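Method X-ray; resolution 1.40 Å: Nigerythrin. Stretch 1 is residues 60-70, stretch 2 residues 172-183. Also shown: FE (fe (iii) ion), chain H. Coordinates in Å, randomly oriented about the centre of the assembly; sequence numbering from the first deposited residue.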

# COMPACT_ATOMS: atom_id res chain seq x y z
N GLU B 60 -1.71 -11.43 -16.97
CA GLU B 60 -1.14 -10.55 -17.97
C GLU B 60 -1.17 -9.07 -17.61
O GLU B 60 -0.19 -8.37 -17.83
N GLN B 61 -2.28 -8.59 -17.05
CA GLN B 61 -2.36 -7.19 -16.69
C GLN B 61 -1.37 -6.86 -15.57
O GLN B 61 -0.69 -5.84 -15.62
N ILE B 62 -1.27 -7.74 -14.57
CA ILE B 62 -0.33 -7.49 -13.49
C ILE B 62 1.10 -7.53 -14.04
O ILE B 62 1.95 -6.75 -13.61
N ALA B 63 1.36 -8.40 -15.00
CA ALA B 63 2.69 -8.47 -15.60
C ALA B 63 3.01 -7.12 -16.23
O ALA B 63 4.13 -6.61 -16.11
N ARG B 64 2.02 -6.54 -16.90
CA ARG B 64 2.21 -5.24 -17.53
C ARG B 64 2.48 -4.16 -16.48
O ARG B 64 3.26 -3.24 -16.73
N LEU B 65 1.85 -4.28 -15.32
CA LEU B 65 2.08 -3.30 -14.26
C LEU B 65 3.52 -3.42 -13.77
O LEU B 65 4.20 -2.42 -13.56
N PHE B 66 4.00 -4.65 -13.58
CA PHE B 66 5.37 -4.85 -13.13
C PHE B 66 6.35 -4.32 -14.17
O PHE B 66 7.38 -3.75 -13.83
N GLU B 67 6.03 -4.52 -15.45
CA GLU B 67 6.89 -4.05 -16.52
C GLU B 67 6.92 -2.52 -16.56
O GLU B 67 7.97 -1.92 -16.75
N ALA B 68 5.76 -1.91 -16.37
CA ALA B 68 5.67 -0.45 -16.37
C ALA B 68 6.45 0.10 -15.17
O ALA B 68 7.17 1.08 -15.30
N THR B 69 6.32 -0.55 -14.02
CA THR B 69 7.01 -0.07 -12.83
C THR B 69 8.52 -0.28 -12.94
O THR B 69 9.30 0.55 -12.48
N ALA B 70 8.94 -1.37 -13.57
CA ALA B 70 10.37 -1.60 -13.76
C ALA B 70 10.89 -0.45 -14.62
O ALA B 70 11.94 0.13 -14.35
N HIS B 172 -0.23 3.52 -18.21
CA HIS B 172 0.51 4.57 -18.88
C HIS B 172 1.60 5.12 -17.99
O HIS B 172 1.34 5.56 -16.87
N LEU B 173 2.83 5.08 -18.50
CA LEU B 173 4.00 5.55 -17.78
C LEU B 173 4.46 6.90 -18.32
O LEU B 173 4.59 7.08 -19.53
N CYS B 174 4.72 7.83 -17.41
CA CYS B 174 5.19 9.14 -17.80
C CYS B 174 6.56 9.01 -18.48
O CYS B 174 7.33 8.11 -18.17
N PRO B 175 6.87 9.91 -19.43
CA PRO B 175 8.16 9.85 -20.13
C PRO B 175 9.37 10.24 -19.27
O PRO B 175 10.47 9.73 -19.48
N ILE B 176 9.16 11.15 -18.32
CA ILE B 176 10.28 11.63 -17.50
C ILE B 176 10.23 11.38 -15.99
O ILE B 176 11.14 11.79 -15.27
N CYS B 177 9.17 10.76 -15.51
CA CYS B 177 9.11 10.43 -14.09
C CYS B 177 8.44 9.07 -13.98
O CYS B 177 7.98 8.52 -14.98
N GLY B 178 8.38 8.53 -12.77
CA GLY B 178 7.81 7.21 -12.60
C GLY B 178 6.30 7.10 -12.48
O GLY B 178 5.80 6.01 -12.20
N TYR B 179 5.58 8.19 -12.68
CA TYR B 179 4.13 8.13 -12.55
C TYR B 179 3.49 7.13 -13.51
O TYR B 179 3.80 7.09 -14.70
N ILE B 180 2.59 6.32 -12.97
CA ILE B 180 1.87 5.32 -13.74
C ILE B 180 0.38 5.52 -13.51
O ILE B 180 -0.06 5.64 -12.36
N HIS B 181 -0.38 5.56 -14.59
CA HIS B 181 -1.82 5.71 -14.49
C HIS B 181 -2.48 4.48 -15.10
O HIS B 181 -2.04 3.99 -16.14
N LYS B 182 -3.52 3.98 -14.45
CA LYS B 182 -4.25 2.83 -14.95
C LYS B 182 -5.47 3.34 -15.70
O LYS B 182 -6.34 3.97 -15.12
N GLY B 183 -5.51 3.08 -17.00
CA GLY B 183 -6.65 3.54 -17.78
C GLY B 183 -6.38 4.85 -18.49
O GLY B 183 -5.29 5.43 -18.37

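Packing of helix 60-70 against the iron-binding hairpin 172-183 of nigerythrin. The helix runs nearly antiparallel to strand 180-182 (159°, axes 10.0 Å apart at closest approach), and the two stretches bury a modest 245 Å² in all. No hydrogen bond crosses between them; the contact is one of van der Waals packing, with Ile180 at its centre. Ile180 points toward the helix and gives up the most area, 72 Å². Its chi1 of -67° (m) and chi2 of 172° (t) extend the CG1 arm, so that CD1 reaches the helix at Ala68 and Thr69: Ile180 CD1 lies 3.7 Å from Ala68 C, 3.9 Å from Ala68 CB and 3.4 Å from Thr69 OG1. Leu65 is met more loosely, its closest pair being Leu65 CD1 and Ile180 CG2 at 4.4 Å.

Ala68 also points toward the hairpin, and its small methyl leaves room for the isoleucine tip to come close to the helix backbone. Here the chains approach most nearly in register, the CA atoms of Ala68 and Leu173 being 6.4 Å apart. Leu173, likewise directed toward the helix, adopts chi1 175° (t) and chi2 66° (p), which places Leu173 CD2 3.7 Å from Ala68 O. Leu65 leaves its backbone sideways, but the same class of rotamer, chi1 175° (t) and chi2 56° (p), brings its end nearer to Ile180. Thr69 points away overall, yet its chi1 of -49° (m) turns the hydroxyl back along the helix, where Thr69 OG1 donates to Leu65 O at 2.8 Å. The hydroxyl can sit against the Ile180 methyl with its proton already committed to Leu65 O.

At the N-terminal part of the helix, Gln61 (chi1 -179°, chi2 171°, both t) stretches toward Lys182, which is itself extended through three t angles before chi4 turns to -68° (m). The meeting is between Gln61 NE2 and Lys182 CE at 3.8 Å, not a hydrogen bond; the polar ends of both find partners elsewhere in the structure. On the helix but out of reach of the hairpin, Arg64, with chi1 -72° (m), chi2 -171° (t) and chi3 -78° (m), runs back one turn toward Glu60, whose chi1 and chi2 are both p; Arg64 NE to Glu60 OE1 and Arg64 NH2 to Glu60 OE2 are each 2.9 Å in a two-pronged salt bridge.

The turn of the hairpin serves the metal rather than the helix. Cys174 (chi1 178°, t) and Cys177 (chi1 84°, p) use different rotamers to bring their sulfurs to one Fe(III) ion: Cys174 SG and Cys177 SG each lie 2.3 Å from FE, and two further ligand atoms come from elsewhere in the structure. Backbone amides also approach the thiolates, Ile176 N donating to Cys174 SG at 3.6 Å and Tyr179 N to Cys177 SG at 3.5 Å. Away from the helix contact, Tyr179 and His181, both t at chi1, join through a short 2.6 Å hydrogen bond between Tyr179 OH and His181 ND1.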

# COMPACT_ATOMS: atom_id res chain seq x y z
CB GLU B 60 -1.81 -10.79 -19.34
CG GLU B 60 -3.20 -10.19 -19.53
CD GLU B 60 -3.17 -8.73 -19.95
OE1 GLU B 60 -2.26 -8.34 -20.72
OE2 GLU B 60 -4.06 -7.96 -19.53
CB GLN B 61 -3.77 -6.79 -16.27
CG GLN B 61 -3.88 -5.32 -15.90
CD GLN B 61 -5.31 -4.85 -15.70
OE1 GLN B 61 -6.07 -5.45 -14.94
NE2 GLN B 61 -5.67 -3.76 -16.37
CB ILE B 62 -0.51 -8.52 -12.35
CG1 ILE B 62 -1.81 -8.22 -11.60
CG2 ILE B 62 0.68 -8.46 -11.39
CD1 ILE B 62 -2.20 -9.27 -10.57
CB ALA B 63 2.73 -9.56 -16.66
CB ARG B 64 1.00 -4.87 -18.38
CG ARG B 64 0.89 -5.69 -19.66
CD ARG B 64 -0.19 -5.16 -20.61
NE ARG B 64 -1.55 -5.53 -20.21
CZ ARG B 64 -2.43 -4.69 -19.69
NH1 ARG B 64 -2.11 -3.42 -19.48
NH2 ARG B 64 -3.65 -5.12 -19.38
CB LEU B 65 1.10 -3.51 -13.10
CG LEU B 65 1.34 -2.60 -11.89
CD1 LEU B 65 1.32 -1.13 -12.31
CD2 LEU B 65 0.28 -2.88 -10.83
CB PHE B 66 5.65 -6.33 -12.85
CG PHE B 66 5.15 -6.81 -11.52
CD1 PHE B 66 4.36 -7.95 -11.43
CD2 PHE B 66 5.50 -6.15 -10.35
CE1 PHE B 66 3.92 -8.43 -10.19
CE2 PHE B 66 5.07 -6.62 -9.10
CZ PHE B 66 4.28 -7.75 -9.03
CB GLU B 67 6.43 -4.63 -17.85
CG GLU B 67 6.58 -6.14 -17.89
CD GLU B 67 5.84 -6.82 -19.02
OE1 GLU B 67 4.97 -6.17 -19.65
OE2 GLU B 67 6.11 -8.01 -19.27
CB ALA B 68 4.22 -0.01 -16.29
CB THR B 69 6.46 -0.74 -11.56
OG1 THR B 69 5.03 -0.65 -11.57
CG2 THR B 69 6.96 -0.01 -10.33
CB ALA B 70 10.61 -2.92 -14.47
CB HIS B 172 -0.45 5.67 -19.31
CG HIS B 172 -1.51 5.19 -20.25
ND1 HIS B 172 -1.26 4.97 -21.59
CD2 HIS B 172 -2.80 4.84 -20.04
CE1 HIS B 172 -2.36 4.50 -22.16
NE2 HIS B 172 -3.30 4.42 -21.25
CB LEU B 173 5.14 4.54 -17.91
CG LEU B 173 6.49 4.95 -17.31
CD1 LEU B 173 6.36 5.05 -15.79
CD2 LEU B 173 7.54 3.91 -17.67
CB CYS B 174 5.30 10.02 -16.57
SG CYS B 174 5.92 11.67 -16.91
CB PRO B 175 7.98 10.82 -21.29
CG PRO B 175 6.51 10.88 -21.49
CD PRO B 175 5.97 10.86 -20.09
CB ILE B 176 10.51 13.14 -17.74
CG1 ILE B 176 9.27 13.93 -17.33
CG2 ILE B 176 10.84 13.37 -19.21
CD1 ILE B 176 9.49 15.44 -17.37
CB CYS B 177 8.39 11.52 -13.27
SG CYS B 177 6.59 11.46 -13.19
CB TYR B 179 3.50 9.50 -12.79
CG TYR B 179 2.00 9.48 -12.66
CD1 TYR B 179 1.38 9.34 -11.42
CD2 TYR B 179 1.18 9.59 -13.79
CE1 TYR B 179 -0.01 9.30 -11.30
CE2 TYR B 179 -0.20 9.55 -13.68
CZ TYR B 179 -0.79 9.41 -12.44
OH TYR B 179 -2.17 9.39 -12.33
CB ILE B 180 2.24 3.89 -13.32
CG1 ILE B 180 3.70 3.61 -13.68
CG2 ILE B 180 1.31 2.88 -14.00
CD1 ILE B 180 4.23 2.30 -13.14
CB HIS B 181 -2.30 6.94 -15.26
CG HIS B 181 -3.68 7.37 -14.89
ND1 HIS B 181 -3.92 8.25 -13.85
CD2 HIS B 181 -4.89 7.00 -15.36
CE1 HIS B 181 -5.23 8.40 -13.71
NE2 HIS B 181 -5.84 7.65 -14.61
CB LYS B 182 -4.70 1.92 -13.81
CG LYS B 182 -5.51 0.71 -14.28
CD LYS B 182 -5.88 -0.20 -13.12
CE LYS B 182 -6.72 -1.39 -13.58
NZ LYS B 182 -8.07 -0.98 -14.06
FE FE H . 5.68 12.71 -14.87